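TRNA(Phe) 7-((3-amino-3-carboxypropyl)-4-demethylwyosine(37)-N(4))-methyltransferase 1 (Pyrococcus horikoshii, PDB 2IT2) probably methylates the N4 position of a 4-demethylwyosine derivative at position 37 of tRNA(Phe), using S-adenosyl-L-methionine as methyl donor. Local coordinates at residues I35-K40 and R190-I195; R104-H109 and R182-K187; I135-I138 and L143-E146. All coordinates share one frame; numbering follows the deposited sequence.

Contact 1 of 3, residues I35-K40 and R190-I195; sequences IIPLLK and RLESKI
E192 stretches from the C-terminal part of helix 167-194 to the first turn of helix 36-43, where it meets P37 and L38. With CG anti to the backbone N (chi1 -174°) and the rest of the chain extended, the side chain spans the gap between the helices and brings its carboxylate to P37. CB rests against L38 CD1 at 3.9 Å, and CG comes alongside L38 CA. The carboxylate carbon CD then reaches P37 CB at 3.7 Å, and both oxygens border that same methylene, OE1 at 3.4 Å and OE2 at 3.5 Å. OE1 is also 3.3 Å from L38 N, but the angle is too poor for a hydrogen bond. Proline suits the first turn, where an N-H has no carbonyl one turn earlier to bond, so lacking one costs no helix bond.

Deeper in, L38 sends CD1 to within 3.7 Å of E192 CA and 4.2 Å of L191 CG; both leucines also pack on L108 of strand 98-112. The helix segments run at 29° to each other with axes 9.5 Å apart. At E192 the CB of an alanine would still lie beside L38, but P37 CB would probably lose its carboxylate neighbour and the helix start its nearby negative charge. Greasy leucines thus seal the inner side, while the outer side brings an acid to the N-terminal end of a helix, whose partial positive charge probably favours the ionised carboxylate.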
loop_
_atom_site.group_PDB
_atom_site.type_symbol
_atom_site.label_atom_id
_atom_site.label_comp_id
_atom_site.label_asym_id
_atom_site.label_seq_id
_atom_site.Cartn_x
_atom_site.Cartn_y
_atom_site.Cartn_z
ATOM N N ILE B 35 -11.569 0.479 17.240
ATOM C CA ILE B 35 -11.519 1.844 16.730
ATOM C C ILE B 35 -12.805 2.641 16.830
ATOM O O ILE B 35 -12.903 3.723 16.252
ATOM C CB ILE B 35 -11.063 1.871 15.264
ATOM C CG1 ILE B 35 -12.030 1.057 14.397
ATOM C CG2 ILE B 35 -9.640 1.356 15.170
ATOM C CD1 ILE B 35 -11.698 1.071 12.918
ATOM N N ILE B 36 -13.791 2.129 17.550
ATOM C CA ILE B 36 -15.028 2.877 17.683
ATOM C C ILE B 36 -14.759 4.260 18.284
ATOM O O ILE B 36 -15.283 5.260 17.801
ATOM C CB ILE B 36 -16.051 2.089 18.521
ATOM C CG1 ILE B 36 -16.529 0.891 17.701
ATOM C CG2 ILE B 36 -17.240 2.964 18.905
ATOM C CD1 ILE B 36 -17.535 0.023 18.421
ATOM N N PRO B 37 -13.935 4.342 19.343
ATOM C CA PRO B 37 -13.664 5.662 19.927
ATOM C C PRO B 37 -13.046 6.634 18.915
ATOM O O PRO B 37 -13.406 7.807 18.878
ATOM C CB PRO B 37 -12.706 5.341 21.063
ATOM C CG PRO B 37 -13.164 3.976 21.495
ATOM C CD PRO B 37 -13.373 3.271 20.187
ATOM N N LEU B 38 -12.118 6.131 18.104
ATOM C CA LEU B 38 -11.445 6.940 17.089
ATOM C C LEU B 38 -12.432 7.423 16.036
ATOM O O LEU B 38 -12.390 8.580 15.630
ATOM C CB LEU B 38 -10.323 6.134 16.419
ATOM C CG LEU B 38 -9.615 6.743 15.206
ATOM C CD1 LEU B 38 -8.960 8.073 15.571
ATOM C CD2 LEU B 38 -8.582 5.750 14.705
ATOM N N LEU B 39 -13.327 6.540 15.594
ATOM C CA LEU B 39 -14.304 6.939 14.585
ATOM C C LEU B 39 -15.233 8.007 15.143
ATOM O O LEU B 39 -15.558 8.972 14.452
ATOM C CB LEU B 39 -15.141 5.749 14.107
ATOM C CG LEU B 39 -14.357 4.624 13.434
ATOM C CD1 LEU B 39 -15.325 3.517 13.079
ATOM C CD2 LEU B 39 -13.645 5.121 12.200
ATOM N N LYS B 40 -15.667 7.847 16.387
ATOM C CA LYS B 40 -16.549 8.855 16.956
ATOM C C LYS B 40 -15.818 10.179 17.086
ATOM O O LYS B 40 -16.413 11.232 16.875
ATOM C CB LYS B 40 -17.081 8.419 18.313
ATOM C CG LYS B 40 -17.978 7.211 18.219
ATOM C CD LYS B 40 -18.457 6.801 19.593
ATOM C CE LYS B 40 -19.386 5.595 19.540
ATOM N NZ LYS B 40 -19.805 5.178 20.911
ATOM N N ARG B 190 -2.648 6.569 19.321
ATOM C CA ARG B 190 -1.890 7.816 19.186
ATOM C C ARG B 190 -2.666 8.812 18.316
ATOM O O ARG B 190 -2.791 9.992 18.659
ATOM C CB ARG B 190 -0.516 7.550 18.567
ATOM C CG ARG B 190 0.513 7.012 19.541
ATOM C CD ARG B 190 1.752 6.536 18.800
ATOM N NE ARG B 190 2.330 7.551 17.920
ATOM C CZ ARG B 190 3.300 7.303 17.043
ATOM N NH1 ARG B 190 3.789 6.076 16.930
ATOM N NH2 ARG B 190 3.785 8.275 16.282
ATOM N N LEU B 191 -3.181 8.340 17.185
ATOM C CA LEU B 191 -3.953 9.181 16.278
ATOM C C LEU B 191 -5.189 9.763 16.971
ATOM O O LEU B 191 -5.507 10.950 16.812
ATOM C CB LEU B 191 -4.387 8.360 15.053
ATOM C CG LEU B 191 -5.232 9.083 13.991
ATOM C CD1 LEU B 191 -4.485 10.316 13.478
ATOM C CD2 LEU B 191 -5.549 8.131 12.843
ATOM N N GLU B 192 -5.889 8.921 17.736
ATOM C CA GLU B 192 -7.093 9.348 18.445
ATOM C C GLU B 192 -6.774 10.485 19.394
ATOM O O GLU B 192 -7.545 11.434 19.514
ATOM C CB GLU B 192 -7.702 8.194 19.249
ATOM C CG GLU B 192 -9.049 8.529 19.901
ATOM C CD GLU B 192 -9.618 7.360 20.689
ATOM O OE1 GLU B 192 -9.602 6.229 20.160
ATOM O OE2 GLU B 192 -10.085 7.564 21.830
ATOM N N SER B 193 -5.639 10.387 20.072
ATOM C CA SER B 193 -5.239 11.424 21.012
ATOM C C SER B 193 -4.805 12.735 20.340
ATOM O O SER B 193 -4.895 13.804 20.949
ATOM C CB SER B 193 -4.097 10.915 21.897
ATOM O OG SER B 193 -2.873 10.866 21.179
ATOM N N LYS B 194 -4.342 12.666 19.092
ATOM C CA LYS B 194 -3.857 13.862 18.397
ATOM C C LYS B 194 -4.814 14.560 17.438
ATOM O O LYS B 194 -4.588 15.716 17.080
ATOM C CB LYS B 194 -2.562 13.534 17.645
ATOM C CG LYS B 194 -1.420 13.067 18.542
ATOM C CD LYS B 194 -1.127 14.096 19.629
ATOM C CE LYS B 194 0.020 13.660 20.523
ATOM N NZ LYS B 194 0.223 14.601 21.658
ATOM N N ILE B 195 -5.874 13.882 17.014
ATOM C CA ILE B 195 -6.809 14.496 16.077
ATOM C C ILE B 195 -7.430 15.789 16.599
ATOM O O ILE B 195 -7.932 16.599 15.823
ATOM C CB ILE B 195 -7.943 13.511 15.662
ATOM C CG1 ILE B 195 -8.560 12.845 16.891
ATOM C CG2 ILE B 195 -7.395 12.470 14.704
ATOM C CD1 ILE B 195 -9.253 13.803 17.825
#

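Contact 2 of 3, residues R104-H109 and R182-K187; sequences RSPILH and RRFKEK
The hydroxyl of S105, a residue lying over the ring of F184, is held by two backbone groups: OG donates to P106 O at 2.8 Å and accepts from S149 N. Toward P106 O the donor meets the carbonyl at a C=O...O angle of 127°, tilted 15° from its plane. With the hydroxyl engaged in this way, serine leaves its carbon atoms to the aromatic ring: CB sits 3.8 Å from F184 CE1.

Two C-H groups ride over one face of that ring as CH-pi contacts. S105 CA is 3.9 Å from the centroid of the F184 ring, above the CZ side, and P106 CD is 3.8 Å from the same centroid, above the CG side. The proline CD, bonded to nitrogen, is a slightly polarised carbon well suited to such a contact, and P106 CG continues the cover down to F184 CB at 3.7 Å. F184 has CG anti to its carbonyl carbon (chi1 -65°), which carries the ring off the helix toward S105 and P106. R104 O approaches CE2 of F184 obliquely, at 3.5 Å.

F184 also touches S149 and E151 in the loop after strand 143-148, while P106 packs on L188, one turn further along helix 167-194. The guanidinium group of R104 makes a salt bridge with D154 of strand 153-159. The contact therefore packs the irregular middle of strand 98-112, where R104 still pairs with R57 and I107 with C54 of strand 48-63, against the long C-terminal helix.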
loop_
_atom_site.group_PDB
_atom_site.type_symbol
_atom_site.label_atom_id
_atom_site.label_comp_id
_atom_site.label_asym_id
_atom_site.label_seq_id
_atom_site.Cartn_x
_atom_site.Cartn_y
_atom_site.Cartn_z
ATOM N N ARG B 104 -2.338 -7.467 7.887
ATOM C CA ARG B 104 -2.662 -6.233 7.168
ATOM C C ARG B 104 -2.947 -5.074 8.111
ATOM O O ARG B 104 -3.567 -5.244 9.160
ATOM C CB ARG B 104 -3.873 -6.443 6.255
ATOM C CG ARG B 104 -3.612 -7.410 5.119
ATOM C CD ARG B 104 -2.623 -6.827 4.122
ATOM N NE ARG B 104 -2.419 -7.699 2.968
ATOM C CZ ARG B 104 -1.543 -8.698 2.927
ATOM N NH1 ARG B 104 -0.782 -8.951 3.980
ATOM N NH2 ARG B 104 -1.436 -9.447 1.833
ATOM N N SER B 105 -2.500 -3.892 7.699
ATOM C CA SER B 105 -2.667 -2.659 8.471
ATOM C C SER B 105 -4.103 -2.171 8.541
ATOM O O SER B 105 -4.925 -2.510 7.686
ATOM C CB SER B 105 -1.813 -1.547 7.846
ATOM O OG SER B 105 -2.287 -0.258 8.229
ATOM N N PRO B 106 -4.430 -1.387 9.584
ATOM C CA PRO B 106 -5.794 -0.870 9.679
ATOM C C PRO B 106 -5.915 0.100 8.492
ATOM O O PRO B 106 -4.903 0.616 7.992
ATOM C CB PRO B 106 -5.799 -0.112 11.017
ATOM C CG PRO B 106 -4.757 -0.786 11.822
ATOM C CD PRO B 106 -3.664 -1.095 10.809
ATOM N N ILE B 107 -7.145 0.328 8.045
ATOM C CA ILE B 107 -7.404 1.258 6.954
ATOM C C ILE B 107 -8.596 2.124 7.344
ATOM O O ILE B 107 -9.670 1.614 7.664
ATOM C CB ILE B 107 -7.760 0.539 5.637
ATOM C CG1 ILE B 107 -6.612 -0.370 5.195
ATOM C CG2 ILE B 107 -8.082 1.581 4.564
ATOM C CD1 ILE B 107 -6.892 -1.130 3.918
ATOM N N LEU B 108 -8.402 3.438 7.330
ATOM C CA LEU B 108 -9.488 4.350 7.669
ATOM C C LEU B 108 -9.756 5.225 6.442
ATOM O O LEU B 108 -8.820 5.675 5.764
ATOM C CB LEU B 108 -9.102 5.233 8.873
ATOM C CG LEU B 108 -8.476 4.590 10.124
ATOM C CD1 LEU B 108 -8.053 5.675 11.102
ATOM C CD2 LEU B 108 -9.462 3.624 10.785
ATOM N N HIS B 109 -11.029 5.423 6.127
ATOM C CA HIS B 109 -11.404 6.277 5.011
ATOM C C HIS B 109 -12.118 7.463 5.634
ATOM O O HIS B 109 -13.078 7.292 6.396
ATOM C CB HIS B 109 -12.299 5.519 4.031
ATOM C CG HIS B 109 -11.546 4.550 3.174
ATOM N ND1 HIS B 109 -12.174 3.664 2.319
ATOM C CD2 HIS B 109 -10.220 4.349 3.014
ATOM C CE1 HIS B 109 -11.261 2.965 1.672
ATOM N NE2 HIS B 109 -10.067 3.357 2.072
ATOM N N ARG B 182 0.255 -5.239 17.629
ATOM C CA ARG B 182 0.404 -4.377 18.791
ATOM C C ARG B 182 0.749 -2.967 18.327
ATOM O O ARG B 182 0.229 -1.987 18.868
ATOM C CB ARG B 182 1.496 -4.904 19.721
ATOM C CG ARG B 182 1.547 -4.174 21.051
ATOM C CD ARG B 182 2.817 -4.503 21.821
ATOM N NE ARG B 182 2.870 -5.895 22.248
ATOM C CZ ARG B 182 3.682 -6.347 23.199
ATOM N NH1 ARG B 182 4.504 -5.512 23.822
ATOM N NH2 ARG B 182 3.674 -7.629 23.533
ATOM N N ARG B 183 1.613 -2.864 17.322
ATOM C CA ARG B 183 2.008 -1.563 16.776
ATOM C C ARG B 183 0.815 -0.855 16.132
ATOM O O ARG B 183 0.651 0.352 16.288
ATOM C CB ARG B 183 3.128 -1.733 15.744
ATOM C CG ARG B 183 4.453 -2.152 16.341
ATOM C CD ARG B 183 5.491 -2.393 15.254
ATOM N NE ARG B 183 5.726 -1.202 14.440
ATOM C CZ ARG B 183 6.542 -1.162 13.392
ATOM N NH1 ARG B 183 7.210 -2.249 13.025
ATOM N NH2 ARG B 183 6.694 -0.034 12.709
ATOM N N PHE B 184 -0.020 -1.601 15.415
ATOM C CA PHE B 184 -1.196 -1.003 14.789
ATOM C C PHE B 184 -2.100 -0.395 15.856
ATOM O O PHE B 184 -2.577 0.735 15.717
ATOM C CB PHE B 184 -2.007 -2.054 14.025
ATOM C CG PHE B 184 -1.290 -2.657 12.851
ATOM C CD1 PHE B 184 -0.412 -1.905 12.080
ATOM C CD2 PHE B 184 -1.535 -3.980 12.484
ATOM C CE1 PHE B 184 0.204 -2.455 10.951
ATOM C CE2 PHE B 184 -0.923 -4.534 11.360
ATOM C CZ PHE B 184 -0.055 -3.775 10.599
ATOM N N LYS B 185 -2.338 -1.150 16.926
ATOM C CA LYS B 185 -3.211 -0.680 17.999
ATOM C C LYS B 185 -2.652 0.554 18.693
ATOM O O LYS B 185 -3.406 1.443 19.091
ATOM C CB LYS B 185 -3.433 -1.779 19.037
ATOM C CG LYS B 185 -3.983 -3.080 18.479
ATOM C CD LYS B 185 -5.248 -2.867 17.672
ATOM C CE LYS B 185 -5.850 -4.191 17.246
ATOM N NZ LYS B 185 -7.103 -4.015 16.463
ATOM N N GLU B 186 -1.333 0.591 18.842
ATOM C CA GLU B 186 -0.662 1.723 19.478
ATOM C C GLU B 186 -0.811 2.966 18.617
ATOM O O GLU B 186 -1.086 4.048 19.131
ATOM C CB GLU B 186 0.827 1.436 19.656
ATOM C CG GLU B 186 1.157 0.336 20.626
ATOM C CD GLU B 186 2.535 -0.230 20.362
ATOM O OE1 GLU B 186 3.455 0.563 20.077
ATOM O OE2 GLU B 186 2.707 -1.465 20.444
ATOM N N LYS B 187 -0.614 2.809 17.310
ATOM C CA LYS B 187 -0.731 3.921 16.373
ATOM C C LYS B 187 -2.160 4.462 16.302
ATOM O O LYS B 187 -2.367 5.669 16.158
ATOM C CB LYS B 187 -0.257 3.487 14.981
ATOM C CG LYS B 187 1.240 3.232 14.918
ATOM C CD LYS B 187 1.691 2.841 13.526
ATOM C CE LYS B 187 3.207 2.711 13.491
ATOM N NZ LYS B 187 3.665 2.336 12.133
#

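Contact 3 of 3, residues I135-I138 and L143-E146; sequences IKSI and LIVE
Helix-like backbone torsions at K136 (phi -74°, psi -42°), followed by an extended S137, bring two successive N-H groups to face I144 O. This is a classic beta bulge in the antiparallel hairpin of strands 134-138 and 143-148. K136 N gives the shorter bond to I144 O, 2.9 Å; S137 N adds a weak one of 3.4 Å. In return I144 N donates to S137 O at 2.9 Å, an oxygen that also receives a CA-H contact from L143.

I135, I138, L143 and V145 share one face of the sheet, where branched, apolar side chains fit against helix 115-127 and the second subunit. I138 CG1 lies beside L143 CG at 3.9 Å, the two chains pointing the same way, and I135 CG2 reaches L143 CD2. I135 also packs on I135 of the second subunit.

The K136 chain crosses that of E146 obliquely, but the ion pair between K136 NZ and E146 OE2 is long, 4.0 Å; the stronger partner of this buried carboxylate is H109 NE2. S137, small enough to sit closely opposite a branched neighbour, places OG 3.6 Å from I144 CB.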
loop_
_atom_site.group_PDB
_atom_site.type_symbol
_atom_site.label_atom_id
_atom_site.label_comp_id
_atom_site.label_asym_id
_atom_site.label_seq_id
_atom_site.Cartn_x
_atom_site.Cartn_y
_atom_site.Cartn_z
ATOM N N ILE B 135 -4.462 11.215 -0.308
ATOM C CA ILE B 135 -5.796 11.531 -0.793
ATOM C C ILE B 135 -6.087 10.470 -1.841
ATOM O O ILE B 135 -5.483 10.459 -2.910
ATOM C CB ILE B 135 -5.857 12.926 -1.413
ATOM C CG1 ILE B 135 -5.665 13.967 -0.301
ATOM C CG2 ILE B 135 -7.174 13.093 -2.166
ATOM C CD1 ILE B 135 -5.483 15.387 -0.796
ATOM N N LYS B 136 -7.002 9.565 -1.506
ATOM C CA LYS B 136 -7.377 8.433 -2.356
ATOM C C LYS B 136 -8.228 8.831 -3.547
ATOM O O LYS B 136 -8.018 8.360 -4.666
ATOM C CB LYS B 136 -8.142 7.392 -1.506
ATOM C CG LYS B 136 -8.661 6.153 -2.252
ATOM C CD LYS B 136 -9.615 5.334 -1.375
ATOM C CE LYS B 136 -10.125 4.099 -2.103
ATOM N NZ LYS B 136 -9.022 3.190 -2.517
ATOM N N SER B 137 -9.179 9.720 -3.317
ATOM C CA SER B 137 -10.063 10.102 -4.392
ATOM C C SER B 137 -10.702 11.472 -4.232
ATOM O O SER B 137 -10.902 11.962 -3.124
ATOM C CB SER B 137 -11.153 9.030 -4.528
ATOM O OG SER B 137 -11.835 8.818 -3.300
ATOM N N ILE B 138 -11.009 12.091 -5.365
ATOM C CA ILE B 138 -11.674 13.377 -5.353
ATOM C C ILE B 138 -12.740 13.310 -6.425
ATOM O O ILE B 138 -12.426 13.177 -7.602
ATOM C CB ILE B 138 -10.725 14.520 -5.692
ATOM C CG1 ILE B 138 -9.521 14.506 -4.748
ATOM C CG2 ILE B 138 -11.466 15.833 -5.566
ATOM C CD1 ILE B 138 -8.554 15.647 -4.996
ATOM N N LEU B 143 -14.290 14.029 -1.064
ATOM C CA LEU B 143 -12.843 13.874 -1.163
ATOM C C LEU B 143 -12.500 12.903 -0.036
ATOM O O LEU B 143 -12.749 13.202 1.131
ATOM C CB LEU B 143 -12.128 15.207 -0.918
ATOM C CG LEU B 143 -10.592 15.201 -1.025
ATOM C CD1 LEU B 143 -10.130 16.640 -1.129
ATOM C CD2 LEU B 143 -9.926 14.533 0.160
ATOM N N ILE B 144 -11.924 11.756 -0.382
ATOM C CA ILE B 144 -11.578 10.755 0.628
ATOM C C ILE B 144 -10.087 10.693 0.880
ATOM O O ILE B 144 -9.278 10.653 -0.053
ATOM C CB ILE B 144 -12.058 9.320 0.212
ATOM C CG1 ILE B 144 -13.586 9.283 0.068
ATOM C CG2 ILE B 144 -11.590 8.271 1.236
ATOM C CD1 ILE B 144 -14.346 9.612 1.324
ATOM N N VAL B 145 -9.752 10.731 2.164
ATOM C CA VAL B 145 -8.390 10.598 2.647
ATOM C C VAL B 145 -8.312 9.151 3.158
ATOM O O VAL B 145 -9.238 8.668 3.820
ATOM C CB VAL B 145 -8.121 11.538 3.834
ATOM C CG1 VAL B 145 -6.866 11.105 4.563
ATOM C CG2 VAL B 145 -7.974 12.968 3.332
ATOM N N GLU B 146 -7.236 8.450 2.819
ATOM C CA GLU B 146 -7.034 7.071 3.287
ATOM C C GLU B 146 -5.856 7.101 4.243
ATOM O O GLU B 146 -4.823 7.699 3.937
ATOM C CB GLU B 146 -6.712 6.127 2.124
ATOM C CG GLU B 146 -6.502 4.672 2.521
ATOM C CD GLU B 146 -6.396 3.779 1.307
ATOM O OE1 GLU B 146 -5.379 3.874 0.587
ATOM O OE2 GLU B 146 -7.333 2.990 1.060
#

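The three contacts are nested along the chain: 135-138/143-146 lies inside the loop closed by contact 2, which lies inside that closed by contact 1. Contacts 1 and 2, with centres about 11 Å apart, share helix 167-194 and meet at L108, whose CD1 is 3.6 Å from L38 CD2 and 3.9 Å from L191 CD2. Contacts 2 and 3, about 18 Å apart between centres, join through neighbouring strands, the probable hydrogen bond from H109 NE2 to E146 OE2 (2.9 Å) being a polar tie between them. Contacts 1 and 3 do not touch; their nearest atoms are about 9 Å apart. Strand 98-112 therefore connects the helix packing on one side with the hairpin at the subunit interface.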